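Local coordinates for protein aldehyde dehydrogenase (Burkholderia cenocepacia, PDB 4O6R) that probably oxidises aldehydes to carboxylic acids with NAD(P)+ as electron acceptor, and binds AMP, at residues G99-D104 and P324-G329; A114-Y119 and T163-G168; F138-Q143 and A479-V484; G352-G357 and R373-E378; I410-E415 and A435-G440. All blocks are in the same frame, centred on the assembly; numbering follows the deposited sequence.

Contact 1. Residues G99-D104 and P324-G329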
# COMPACT_ATOMS: atom_id res chain seq x y z
N GLY A 99 31.28 -4.65 26.56
CA GLY A 99 32.60 -4.59 25.98
C GLY A 99 32.70 -3.80 24.68
O GLY A 99 33.80 -3.67 24.15
N HIS A 100 31.61 -3.28 24.14
CA HIS A 100 31.69 -2.49 22.92
C HIS A 100 32.57 -1.30 23.20
O HIS A 100 32.40 -0.66 24.23
CB HIS A 100 30.35 -1.96 22.52
CG HIS A 100 29.33 -3.01 22.19
ND1 HIS A 100 28.06 -2.70 21.76
CD2 HIS A 100 29.37 -4.36 22.30
CE1 HIS A 100 27.36 -3.80 21.59
NE2 HIS A 100 28.14 -4.83 21.90
N PRO A 101 33.51 -0.97 22.29
CA PRO A 101 34.27 0.27 22.45
C PRO A 101 33.34 1.48 22.65
O PRO A 101 32.32 1.62 21.97
CB PRO A 101 35.03 0.39 21.14
CG PRO A 101 35.25 -1.05 20.72
CD PRO A 101 34.02 -1.79 21.17
N ILE A 102 33.69 2.36 23.57
CA ILE A 102 32.91 3.58 23.82
C ILE A 102 32.69 4.38 22.55
O ILE A 102 31.65 4.98 22.36
CB ILE A 102 33.57 4.42 24.95
CG1 ILE A 102 32.71 5.63 25.37
CG2 ILE A 102 34.97 4.87 24.55
CD1 ILE A 102 31.34 5.30 25.96
N ARG A 103 33.65 4.37 21.63
CA ARG A 103 33.42 5.08 20.40
C ARG A 103 32.22 4.49 19.60
O ARG A 103 31.51 5.25 18.95
CB ARG A 103 34.70 5.16 19.57
CG ARG A 103 35.10 3.87 18.89
CD ARG A 103 36.35 4.09 18.07
NE ARG A 103 36.37 3.18 16.96
CZ ARG A 103 37.09 3.34 15.85
NH1 ARG A 103 37.95 4.36 15.73
NH2 ARG A 103 37.00 2.42 14.88
N ASP A 104 32.01 3.18 19.69
CA ASP A 104 30.92 2.48 18.98
C ASP A 104 29.58 2.67 19.71
O ASP A 104 28.52 2.85 19.08
CB ASP A 104 31.14 0.96 18.90
CG ASP A 104 32.24 0.54 17.95
OD1 ASP A 104 32.67 1.31 17.07
OD2 ASP A 104 32.68 -0.65 18.08
N PRO A 324 38.53 5.93 24.35
CA PRO A 324 38.04 6.38 23.05
C PRO A 324 38.95 6.05 21.87
O PRO A 324 38.51 6.09 20.72
CB PRO A 324 37.89 7.90 23.19
CG PRO A 324 38.35 8.26 24.55
CD PRO A 324 38.73 7.03 25.31
N ASN A 325 40.23 5.76 22.15
CA ASN A 325 41.19 5.34 21.14
C ASN A 325 41.00 3.86 20.78
O ASN A 325 41.55 3.39 19.82
CB ASN A 325 42.62 5.59 21.66
CG ASN A 325 43.67 5.57 20.55
OD1 ASN A 325 43.44 6.07 19.46
ND2 ASN A 325 44.83 5.01 20.85
N THR A 326 40.25 3.10 21.60
CA THR A 326 40.05 1.66 21.34
C THR A 326 39.15 1.42 20.14
O THR A 326 38.10 2.01 20.04
CB THR A 326 39.44 0.95 22.55
OG1 THR A 326 40.38 0.95 23.64
CG2 THR A 326 39.01 -0.51 22.20
N GLU A 327 39.59 0.54 19.23
CA GLU A 327 38.83 0.19 18.03
C GLU A 327 38.12 -1.15 18.14
O GLU A 327 37.11 -1.35 17.47
CB GLU A 327 39.74 0.14 16.81
CG GLU A 327 40.33 1.49 16.41
CD GLU A 327 41.30 1.38 15.24
OE1 GLU A 327 42.18 0.47 15.24
OE2 GLU A 327 41.17 2.22 14.31
N MET A 328 38.65 -2.06 18.94
CA MET A 328 38.03 -3.35 19.19
C MET A 328 38.15 -3.71 20.67
O MET A 328 39.20 -3.66 21.24
CB MET A 328 38.65 -4.45 18.34
CG MET A 328 38.01 -5.82 18.59
SD MET A 328 38.60 -7.21 17.56
CE MET A 328 37.67 -6.83 16.16
N GLY A 329 37.02 -4.07 21.27
CA GLY A 329 37.00 -4.48 22.65
C GLY A 329 37.06 -5.98 22.81
O GLY A 329 37.37 -6.72 21.86
O HOH W 1 36.47 3.37 21.78
O HOH W 2 39.83 4.36 13.64
O HOH W 3 35.35 0.57 16.68
O HOH W 4 39.28 5.72 17.96
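Arg103, in the first turn of helix 102-123, lies across the loop that contains Pro324-Gly329. Its CG takes the crowded position between backbone N and carbonyl carbon (chi1 75°), and the chain then runs extended to NE. Arg103 CB lies 4.1 Å from Pro324 O; against Thr326 O lie Arg103 CG at 3.7 Å and Arg103 CD at 3.4 Å. Arg103 NE donates to a water at 2.8 Å, which itself donates to Asp104 OD1 and Glu327 O. Beyond it, Glu327 CG sits over one face of the guanidinium, toward its rim and 3.8 Å from Arg103 CZ. Glu327 OE2 is 4.1 Å from Arg103 NH1 but well out of the guanidinium plane, so no Arg103 N-H points at it. Two waters bound by NH1 donate, one to Glu327 OE2 and the other to Pro324 O. NH2 bonds His493 O of the second subunit, whose Arg496 forms a salt bridge with Glu327 OE2; Glu327 OE1 accepts from Arg317 N. Two residues earlier, Pro101 at the N-cap position packs its CG 3.5 Å from Gly329 N. No direct hydrogen bond joins the two segments; four waters make the polar links, across which the opposite charges probably attract, while Arg103 bridges to the second subunit.

Contact 2. Residues A114-Y119 and T163-G168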
# COMPACT_ATOMS: atom_id res chain seq x y z
N ALA A 114 17.97 5.35 19.28
CA ALA A 114 17.13 6.54 19.17
C ALA A 114 16.39 6.63 17.81
O ALA A 114 15.19 6.90 17.76
CB ALA A 114 17.95 7.79 19.44
N ALA A 115 17.11 6.40 16.74
CA ALA A 115 16.56 6.48 15.39
C ALA A 115 15.43 5.50 15.19
O ALA A 115 14.43 5.82 14.56
CB ALA A 115 17.65 6.23 14.36
N CYS A 116 15.58 4.30 15.72
CA CYS A 116 14.55 3.27 15.56
C CYS A 116 13.30 3.60 16.37
O CYS A 116 12.21 3.49 15.85
CB CYS A 116 15.10 1.90 15.92
SG CYS A 116 13.96 0.53 15.55
N PHE A 117 13.45 4.03 17.64
CA PHE A 117 12.29 4.45 18.39
C PHE A 117 11.63 5.65 17.69
O PHE A 117 10.42 5.72 17.64
CB PHE A 117 12.64 4.79 19.84
CG PHE A 117 12.71 3.59 20.75
CD1 PHE A 117 11.60 2.78 20.96
CD2 PHE A 117 13.88 3.30 21.45
CE1 PHE A 117 11.67 1.70 21.82
CE2 PHE A 117 13.94 2.21 22.32
CZ PHE A 117 12.82 1.42 22.51
N ARG A 118 12.43 6.58 17.15
CA ARG A 118 11.84 7.75 16.50
C ARG A 118 11.06 7.33 15.25
O ARG A 118 9.94 7.77 15.07
CB ARG A 118 12.88 8.80 16.17
CG ARG A 118 12.30 10.01 15.45
CD ARG A 118 13.30 11.14 15.37
NE ARG A 118 13.70 11.61 16.70
CZ ARG A 118 14.92 11.50 17.23
NH1 ARG A 118 15.91 10.93 16.55
NH2 ARG A 118 15.15 12.01 18.45
N TYR A 119 11.64 6.43 14.44
CA TYR A 119 10.93 5.91 13.26
C TYR A 119 9.56 5.36 13.66
O TYR A 119 8.55 5.71 13.08
CB TYR A 119 11.76 4.83 12.56
CG TYR A 119 11.09 4.25 11.34
CD1 TYR A 119 11.28 4.82 10.09
CD2 TYR A 119 10.27 3.14 11.44
CE1 TYR A 119 10.70 4.29 8.96
CE2 TYR A 119 9.69 2.58 10.29
CZ TYR A 119 9.90 3.17 9.06
OH TYR A 119 9.32 2.65 7.91
N THR A 163 16.45 -3.18 22.16
CA THR A 163 15.26 -2.60 22.82
C THR A 163 14.39 -1.89 21.82
O THR A 163 13.16 -2.02 21.84
CB THR A 163 15.57 -1.63 24.00
OG1 THR A 163 16.21 -0.43 23.55
CG2 THR A 163 16.44 -2.31 25.05
N SER A 164 15.02 -1.12 20.94
CA SER A 164 14.31 -0.36 19.93
C SER A 164 13.79 -1.25 18.80
O SER A 164 12.65 -1.10 18.37
CB SER A 164 15.17 0.77 19.37
OG SER A 164 16.23 0.28 18.55
N TRP A 165 14.60 -2.18 18.32
CA TRP A 165 14.15 -3.04 17.21
C TRP A 165 12.90 -3.87 17.58
O TRP A 165 12.00 -4.06 16.77
CB TRP A 165 15.25 -4.00 16.79
CG TRP A 165 16.40 -3.37 16.08
CD1 TRP A 165 16.77 -2.05 16.06
CD2 TRP A 165 17.35 -4.07 15.29
NE1 TRP A 165 17.91 -1.89 15.29
CE2 TRP A 165 18.28 -3.12 14.81
CE3 TRP A 165 17.48 -5.41 14.88
CZ2 TRP A 165 19.33 -3.47 13.93
CZ3 TRP A 165 18.55 -5.76 14.03
CH2 TRP A 165 19.45 -4.79 13.57
N LYS A 166 12.90 -4.36 18.81
CA LYS A 166 11.79 -5.14 19.34
C LYS A 166 10.59 -4.31 19.77
O LYS A 166 9.45 -4.54 19.31
CB LYS A 166 12.28 -5.89 20.57
CG LYS A 166 13.29 -6.95 20.26
CD LYS A 166 12.65 -8.10 19.55
CE LYS A 166 13.51 -8.50 18.40
NZ LYS A 166 12.81 -9.47 17.53
N MET A 167 10.83 -3.36 20.65
CA MET A 167 9.75 -2.66 21.28
C MET A 167 9.16 -1.55 20.43
O MET A 167 7.98 -1.24 20.59
CB MET A 167 10.15 -2.12 22.66
CG MET A 167 10.50 -3.25 23.61
SD MET A 167 10.49 -2.76 25.35
CE MET A 167 12.11 -1.98 25.47
N GLY A 168 9.95 -0.97 19.53
CA GLY A 168 9.41 0.06 18.64
C GLY A 168 8.14 -0.36 17.90
O GLY A 168 7.09 0.25 18.10
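Helices 102-123 and 159-172 pack here almost parallel, their local axes 14° apart and 8.3 Å at closest approach. The dominant interaction is a knob into a hole: the Phe117 side chain sits among Thr163, Ser164, Met167 and Gly168. Its CG is anti to the carbonyl carbon (chi1 -83°), which carries the ring toward helix 159-172. Over one ring face lies the backbone of Ser164, a CH-pi contact with Ser164 CA 3.7 Å from the Phe117 centroid. Met167 CB comes instead to the ring edge, 4.2 Å from Phe117 CE1, while Phe117 CZ approaches Thr163 O at 3.5 Å. Contacts of Cys116 form the second group. Cys116 SG, anti to its backbone N, meets the Trp165 indole obliquely, 3.8 Å from Trp165 CD1, and Cys116 CB presses on Ser164 OG at 3.3 Å. The polar groups are satisfied within their own helix: the Thr163 and Ser164 hydroxyls bond to the carbonyls of Leu160 and Met161. Thr163 also lies about 6 Å, side chain to side chain, from the AMP-binding Val154. With the hydroxyls turned back on their own helix, the two segments cohere through carbon, sulfur and the Phe117 face, with no clear hydrogen bond between them.

Contact 3. Residues F138-Q143 and A479-V484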
# COMPACT_ATOMS: atom_id res chain seq x y z
N PHE A 138 -22.70 -4.64 0.29
CA PHE A 138 -21.90 -4.95 1.47
C PHE A 138 -20.72 -3.98 1.61
O PHE A 138 -20.09 -3.61 0.61
CB PHE A 138 -21.35 -6.37 1.39
CG PHE A 138 -22.39 -7.43 1.46
CD1 PHE A 138 -23.03 -7.86 0.31
CD2 PHE A 138 -22.71 -8.01 2.67
CE1 PHE A 138 -23.98 -8.86 0.38
CE2 PHE A 138 -23.66 -9.00 2.73
CZ PHE A 138 -24.30 -9.43 1.58
N LEU A 139 -20.44 -3.58 2.84
CA LEU A 139 -19.25 -2.85 3.19
C LEU A 139 -18.32 -3.79 3.96
O LEU A 139 -18.72 -4.38 4.95
CB LEU A 139 -19.60 -1.70 4.10
CG LEU A 139 -18.41 -0.94 4.66
CD1 LEU A 139 -17.66 -0.26 3.52
CD2 LEU A 139 -18.87 0.08 5.68
N ASN A 140 -17.06 -3.89 3.53
CA ASN A 140 -16.10 -4.74 4.21
C ASN A 140 -14.83 -3.98 4.51
O ASN A 140 -14.07 -3.67 3.61
CB ASN A 140 -15.82 -6.00 3.34
CG ASN A 140 -14.80 -6.95 3.94
OD1 ASN A 140 -14.13 -7.67 3.19
ND2 ASN A 140 -14.70 -7.00 5.26
N TYR A 141 -14.65 -3.60 5.78
CA TYR A 141 -13.43 -2.92 6.19
C TYR A 141 -12.59 -3.86 7.05
O TYR A 141 -13.13 -4.69 7.80
CB TYR A 141 -13.73 -1.62 6.93
CG TYR A 141 -14.52 -1.69 8.24
CD1 TYR A 141 -15.92 -1.68 8.27
CD2 TYR A 141 -13.87 -1.72 9.45
CE1 TYR A 141 -16.64 -1.70 9.48
CE2 TYR A 141 -14.56 -1.74 10.66
CZ TYR A 141 -15.94 -1.71 10.67
OH TYR A 141 -16.57 -1.71 11.89
N VAL A 142 -11.29 -3.70 6.94
CA VAL A 142 -10.34 -4.53 7.66
C VAL A 142 -9.41 -3.62 8.46
O VAL A 142 -8.79 -2.72 7.88
CB VAL A 142 -9.51 -5.38 6.71
CG1 VAL A 142 -8.52 -6.27 7.47
CG2 VAL A 142 -10.42 -6.21 5.82
N GLN A 143 -9.36 -3.84 9.76
CA GLN A 143 -8.44 -3.13 10.63
C GLN A 143 -7.17 -3.95 10.86
O GLN A 143 -7.22 -5.16 10.86
CB GLN A 143 -9.08 -2.91 11.98
CG GLN A 143 -10.41 -2.20 11.94
CD GLN A 143 -10.25 -0.77 12.26
OE1 GLN A 143 -9.21 -0.17 11.95
NE2 GLN A 143 -11.23 -0.22 12.94
N ALA A 479 -5.25 -9.06 11.12
CA ALA A 479 -6.36 -8.55 10.33
C ALA A 479 -7.69 -8.83 11.06
O ALA A 479 -7.97 -9.97 11.49
CB ALA A 479 -6.37 -9.18 8.95
N ARG A 480 -8.52 -7.79 11.17
CA ARG A 480 -9.87 -7.89 11.74
C ARG A 480 -10.84 -7.43 10.67
O ARG A 480 -10.93 -6.23 10.37
CB ARG A 480 -10.02 -6.99 12.98
CG ARG A 480 -9.22 -7.35 14.21
CD ARG A 480 -9.57 -8.73 14.66
NE ARG A 480 -9.26 -9.06 16.05
CZ ARG A 480 -10.08 -8.97 17.09
NH1 ARG A 480 -11.29 -8.43 17.00
NH2 ARG A 480 -9.67 -9.41 18.26
N SER A 481 -11.52 -8.38 10.04
CA SER A 481 -12.38 -8.09 8.91
C SER A 481 -13.83 -7.93 9.39
O SER A 481 -14.34 -8.81 10.08
CB SER A 481 -12.29 -9.24 7.91
OG SER A 481 -13.19 -9.06 6.84
N VAL A 482 -14.45 -6.81 9.07
CA VAL A 482 -15.82 -6.53 9.50
C VAL A 482 -16.66 -6.34 8.24
O VAL A 482 -16.28 -5.58 7.33
CB VAL A 482 -15.93 -5.27 10.38
CG1 VAL A 482 -17.39 -5.00 10.73
CG2 VAL A 482 -15.12 -5.42 11.68
N TRP A 483 -17.78 -7.03 8.19
CA TRP A 483 -18.71 -6.95 7.06
C TRP A 483 -20.00 -6.33 7.52
O TRP A 483 -20.59 -6.81 8.51
CB TRP A 483 -19.08 -8.34 6.54
CG TRP A 483 -18.02 -9.08 5.82
CD1 TRP A 483 -16.92 -9.68 6.38
CD2 TRP A 483 -17.97 -9.38 4.42
NE1 TRP A 483 -16.19 -10.32 5.41
CE2 TRP A 483 -16.79 -10.12 4.19
CE3 TRP A 483 -18.78 -9.04 3.33
CZ2 TRP A 483 -16.41 -10.58 2.92
CZ3 TRP A 483 -18.41 -9.49 2.05
CH2 TRP A 483 -17.21 -10.25 1.87
N VAL A 484 -20.45 -5.30 6.81
CA VAL A 484 -21.81 -4.76 7.03
C VAL A 484 -22.71 -5.05 5.82
O VAL A 484 -22.47 -4.55 4.73
CB VAL A 484 -21.83 -3.26 7.24
CG1 VAL A 484 -23.23 -2.80 7.64
CG2 VAL A 484 -20.79 -2.86 8.31
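Side chains on the two faces of the antiparallel pair 138-143 and 479-484 meet in different ways. On the face of Asn140, Val142, Ser481 and Trp483, the Asn140 amide lies flat over the Trp483 indole, the planes 14° apart and Asn140 CG 3.8 Å from Trp483 CE2. Asn140 CG is anti to its backbone N (chi1 179°), which leads the amide across to the other strand. There ND2 spends its two N-H groups in the amide plane, on Ser481 OG at 3.0 Å and Val482 O at 3.0 Å, while OD1 bonds Ser454 of the second subunit. Phe138 crosses obliquely at the indole edge, Phe138 CD2 standing 4.1 Å from Trp483 CE3. On the opposite face Tyr141 takes the crowded first torsion (chi1 61°), which lays its ring alongside Val482. Val482 CB covers one ring face, off centre and 3.6 Å from Tyr141 CZ, and the hydroxyl reaches His431 of the second subunit. Beneath these groups, paired backbone hydrogen bonds join Leu139 with Val484, Tyr141 with Val482 and Gln143 with Arg480; Val484 N to Leu139 O is 2.7 Å. Strands 138-153 and 477-485 form part of the projecting sheet that serves oligomerisation in this family, and residues 481-484 extend it in parallel onto a strand of the second subunit. Val482 O receives Tyr141 N nearly along its C=O axis and Asn140 ND2 from above the carbonyl plane; this oxygen thus ties the amide to the sheet backbone and, together with Ser481 OG, fixes its rotation.

Contact 4. Residues G352-G357 and R373-E378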
# COMPACT_ATOMS: atom_id res chain seq x y z
N GLY A 352 43.36 -25.10 7.63
CA GLY A 352 43.18 -23.69 7.36
C GLY A 352 44.47 -22.95 7.68
O GLY A 352 45.29 -23.43 8.51
N ARG A 353 44.66 -21.82 7.02
CA ARG A 353 45.82 -20.99 7.25
C ARG A 353 45.42 -19.76 8.02
O ARG A 353 44.68 -18.89 7.50
CB ARG A 353 46.48 -20.56 5.93
CG ARG A 353 47.00 -21.71 5.14
CD ARG A 353 47.51 -21.22 3.82
NE ARG A 353 48.59 -20.28 4.06
CZ ARG A 353 48.81 -19.21 3.33
NH1 ARG A 353 48.03 -18.93 2.29
NH2 ARG A 353 49.81 -18.41 3.64
N VAL A 354 45.91 -19.69 9.26
CA VAL A 354 45.69 -18.49 10.07
C VAL A 354 46.65 -17.39 9.60
O VAL A 354 47.86 -17.48 9.82
CB VAL A 354 45.87 -18.74 11.57
CG1 VAL A 354 45.53 -17.48 12.36
CG2 VAL A 354 44.98 -19.86 12.05
N LEU A 355 46.12 -16.37 8.94
CA LEU A 355 46.95 -15.32 8.34
C LEU A 355 47.29 -14.22 9.33
O LEU A 355 48.33 -13.59 9.21
CB LEU A 355 46.26 -14.75 7.11
CG LEU A 355 45.93 -15.76 6.01
CD1 LEU A 355 45.26 -15.10 4.81
CD2 LEU A 355 47.22 -16.46 5.57
N THR A 356 46.42 -13.99 10.32
CA THR A 356 46.74 -13.13 11.47
C THR A 356 45.81 -13.49 12.62
O THR A 356 44.74 -14.12 12.41
CB THR A 356 46.61 -11.62 11.15
OG1 THR A 356 47.10 -10.83 12.27
CG2 THR A 356 45.15 -11.22 10.90
N GLY A 357 46.23 -13.16 13.83
CA GLY A 357 45.41 -13.34 15.00
C GLY A 357 45.29 -14.77 15.44
O GLY A 357 46.22 -15.54 15.31
N ARG A 373 42.43 -11.40 19.30
CA ARG A 373 42.82 -10.56 18.18
C ARG A 373 41.98 -10.86 16.94
O ARG A 373 41.46 -11.95 16.80
CB ARG A 373 44.29 -10.78 17.84
CG ARG A 373 45.24 -10.34 18.95
CD ARG A 373 46.69 -10.61 18.58
NE ARG A 373 46.84 -11.95 18.04
CZ ARG A 373 47.47 -12.96 18.63
NH1 ARG A 373 47.48 -14.13 18.01
NH2 ARG A 373 48.11 -12.80 19.82
N PRO A 374 41.83 -9.86 16.06
CA PRO A 374 41.16 -10.09 14.78
C PRO A 374 41.82 -11.25 14.07
O PRO A 374 43.05 -11.28 13.96
CB PRO A 374 41.37 -8.78 14.02
CG PRO A 374 41.57 -7.75 15.08
CD PRO A 374 42.24 -8.46 16.24
N THR A 375 41.02 -12.21 13.65
CA THR A 375 41.51 -13.48 13.15
C THR A 375 41.00 -13.71 11.72
O THR A 375 39.82 -13.52 11.44
CB THR A 375 41.07 -14.60 14.09
OG1 THR A 375 41.61 -14.38 15.40
CG2 THR A 375 41.55 -15.93 13.61
N ILE A 376 41.93 -14.03 10.82
CA ILE A 376 41.67 -14.29 9.42
C ILE A 376 42.23 -15.67 9.06
O ILE A 376 43.43 -15.90 9.22
CB ILE A 376 42.35 -13.21 8.54
CG1 ILE A 376 41.79 -11.83 8.85
CG2 ILE A 376 42.17 -13.50 7.04
CD1 ILE A 376 42.60 -10.72 8.19
N VAL A 377 41.37 -16.55 8.56
CA VAL A 377 41.75 -17.91 8.23
C VAL A 377 41.38 -18.21 6.80
O VAL A 377 40.21 -18.06 6.43
CB VAL A 377 41.01 -18.95 9.10
CG1 VAL A 377 41.34 -20.35 8.65
CG2 VAL A 377 41.37 -18.77 10.56
N GLU A 378 42.34 -18.63 6.00
CA GLU A 378 42.04 -19.10 4.67
C GLU A 378 41.70 -20.58 4.74
O GLU A 378 42.54 -21.38 5.15
CB GLU A 378 43.16 -18.80 3.71
CG GLU A 378 42.77 -19.11 2.28
CD GLU A 378 43.38 -18.17 1.23
OE1 GLU A 378 44.31 -17.37 1.49
OE2 GLU A 378 42.89 -18.26 0.10
O HOH W 5 46.79 -16.25 1.73
O HOH W 6 45.36 -9.81 14.18
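The Arg353 guanidinium has Leu355 CD2 over one face, toward the rim, while the Arg373 guanidinium meets Gly357 CA at its edge and gives a weak, 3.3 Å hydrogen bond from Arg373 NH1 to Gly357 O. Arg353 lies on, and Arg373 just before, an antiparallel pair of strands at the margin of a mixed sheet, 353-356 being outermost within the chain. Arg353 and Glu378 run side by side, their charged planes 23° apart. Glu378 OE1, 4.1 Å from Arg353 NH1, stands well out of the guanidinium plane; a water donates to it and accepts a weak bond from NH1, while OE2 forms a salt bridge with Arg400. Leu355 and Thr356 together oppose Ile376, consistent with a beta bulge: Leu355 N bonds Ile376 O at 2.7 Å, and Ile376 N bonds Thr356 O at 3.2 Å. The Leu355 and Ile376 side chains cross at about a right angle, Leu355 CD1 4.1 Å from Ile376 CG2; Thr356 CG2 touches Ile376 CD1 at 3.8 Å. Helix 302-315 covers Ile376. Gly357 follows with positive phi, close to Pro374 O. A water donates to that oxygen and bonds Thr356 OG1, itself hydrogen-bonded to Ser314 OG, whereas the buried Thr356 N finds no partner in the model.

Contact 5. Residues I410-E415 and A435-G440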
# COMPACT_ATOMS: atom_id res chain seq x y z
N ILE A 410 29.20 -20.95 -3.67
CA ILE A 410 29.79 -20.77 -2.34
C ILE A 410 28.83 -20.00 -1.42
O ILE A 410 28.57 -20.44 -0.30
CB ILE A 410 31.17 -20.08 -2.42
CG1 ILE A 410 32.17 -20.99 -3.10
CG2 ILE A 410 31.68 -19.68 -1.05
CD1 ILE A 410 33.45 -20.29 -3.55
N ALA A 411 28.32 -18.88 -1.90
CA ALA A 411 27.45 -18.04 -1.10
C ALA A 411 26.32 -18.85 -0.50
O ALA A 411 25.98 -18.66 0.66
CB ALA A 411 26.88 -16.87 -1.91
N ASN A 412 25.73 -19.72 -1.32
CA ASN A 412 24.55 -20.47 -0.94
C ASN A 412 24.86 -21.84 -0.32
O ASN A 412 23.91 -22.59 -0.07
CB ASN A 412 23.62 -20.64 -2.15
CG ASN A 412 22.90 -19.34 -2.52
OD1 ASN A 412 22.88 -18.36 -1.76
ND2 ASN A 412 22.32 -19.32 -3.69
N ALA A 413 26.13 -22.13 -0.03
CA ALA A 413 26.55 -23.47 0.45
C ALA A 413 26.38 -23.74 1.95
O ALA A 413 26.71 -24.85 2.42
CB ALA A 413 28.01 -23.74 0.06
N THR A 414 25.86 -22.79 2.73
CA THR A 414 25.66 -23.01 4.15
C THR A 414 24.21 -23.29 4.52
O THR A 414 23.31 -23.22 3.67
CB THR A 414 26.10 -21.81 5.00
OG1 THR A 414 25.06 -20.82 5.00
CG2 THR A 414 27.44 -21.24 4.49
N GLU A 415 23.98 -23.54 5.80
CA GLU A 415 22.62 -23.76 6.28
C GLU A 415 21.89 -22.46 6.62
O GLU A 415 20.73 -22.50 7.01
CB GLU A 415 22.63 -24.71 7.50
CG GLU A 415 23.15 -26.10 7.16
CD GLU A 415 22.30 -26.78 6.09
OE1 GLU A 415 21.07 -26.93 6.31
OE2 GLU A 415 22.85 -27.15 5.03
N ALA A 435 19.67 -11.15 -6.59
CA ALA A 435 18.43 -11.92 -6.74
C ALA A 435 18.61 -13.41 -6.39
O ALA A 435 17.69 -14.03 -5.90
CB ALA A 435 17.92 -11.80 -8.16
N ARG A 436 19.81 -13.95 -6.61
CA ARG A 436 20.08 -15.39 -6.54
C ARG A 436 20.67 -15.88 -5.23
O ARG A 436 20.63 -17.07 -4.94
CB ARG A 436 20.97 -15.79 -7.71
CG ARG A 436 20.22 -15.69 -9.03
CD ARG A 436 21.08 -16.04 -10.22
NE ARG A 436 20.40 -15.66 -11.46
CZ ARG A 436 20.85 -15.96 -12.68
NH1 ARG A 436 21.99 -16.63 -12.83
NH2 ARG A 436 20.16 -15.56 -13.74
N ILE A 437 21.24 -14.97 -4.45
CA ILE A 437 21.80 -15.32 -3.16
C ILE A 437 20.66 -15.56 -2.18
O ILE A 437 19.72 -14.76 -2.12
CB ILE A 437 22.74 -14.22 -2.64
CG1 ILE A 437 24.02 -14.14 -3.51
CG2 ILE A 437 23.14 -14.48 -1.19
CD1 ILE A 437 24.73 -12.83 -3.35
N ASP A 438 20.75 -16.67 -1.45
CA ASP A 438 19.80 -17.03 -0.40
C ASP A 438 20.00 -16.18 0.83
O ASP A 438 20.85 -16.51 1.66
CB ASP A 438 20.05 -18.46 0.08
CG ASP A 438 19.81 -19.49 -0.98
OD1 ASP A 438 19.11 -19.22 -1.98
OD2 ASP A 438 20.33 -20.63 -0.76
N ALA A 439 19.25 -15.11 0.97
CA ALA A 439 19.40 -14.25 2.11
C ALA A 439 18.22 -13.29 2.14
O ALA A 439 17.62 -13.00 1.08
CB ALA A 439 20.70 -13.46 2.02
N GLY A 440 17.91 -12.79 3.32
CA GLY A 440 16.88 -11.76 3.46
C GLY A 440 17.35 -10.37 3.06
O GLY A 440 16.54 -9.48 2.82
O HOH W 7 23.74 -16.89 1.60
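Asn412 and Asp438 both set CG anti to the carbonyl carbon (chi1 -73° and -64°), and a small chi2 of -14° turns the O and N end of the Asn412 amide toward the chain leaving helix 427-436. The amide grips that chain at two points. Asn412 OD1 accepts from Asp438 N at 2.7 Å in a nearly straight bond, the donor standing above the carbonyl plane. Asn412 ND2 donates at 3.1 Å to Arg436 O, on a lone pair of that oxygen and within the plane of its own amide. Donor and acceptor of one side chain thus span the two backbone groups flanking Ile437, the first residue after the helix, and so fix the amide's rotation. The Asp438 carboxylate stacks on the amide with almost parallel planes, Asp438 OD2 lying 3.4 Å from Asn412 CG, although the side chains themselves cross at about a right angle. Such a nearby negative charge might polarise the amide. On the apolar side Ala411 CB meets Ile437 CG1 at 4.3 Å, and a water lies between Ala411 O and Asp438 O. The contact joins the C-terminal ends of helices 404-411 and 427-436. Ala411 and Ile437 both rest on Ile263 of strand 261-264, Ile410 reaches strands 294-298 and 395-401, and Gly440 leads into strand 441-444, which borders the sheet within this chain.

How the contacts relate
Contacts 1 and 2 share helix 102-123, their centres 23 Å apart, and contact 2 comes nearest the nucleotide: the Thr163 side chain is about 12 Å from the bound AMP. Contacts 1 and 4 touch directly, Met328 SD packing 3.9 Å from Pro374 CG. Contacts 4 and 5 belong to one mixed sheet and the helices against it, with centres 24 Å apart. Contact 3 stands alone in the projecting sheet, its centre 53 Å from that of contact 1 and 59 Å from that of contact 4. The tetramer brings it to contact 5 of the second subunit, where Arg480 makes a weak hydrogen bond to Ile437 O.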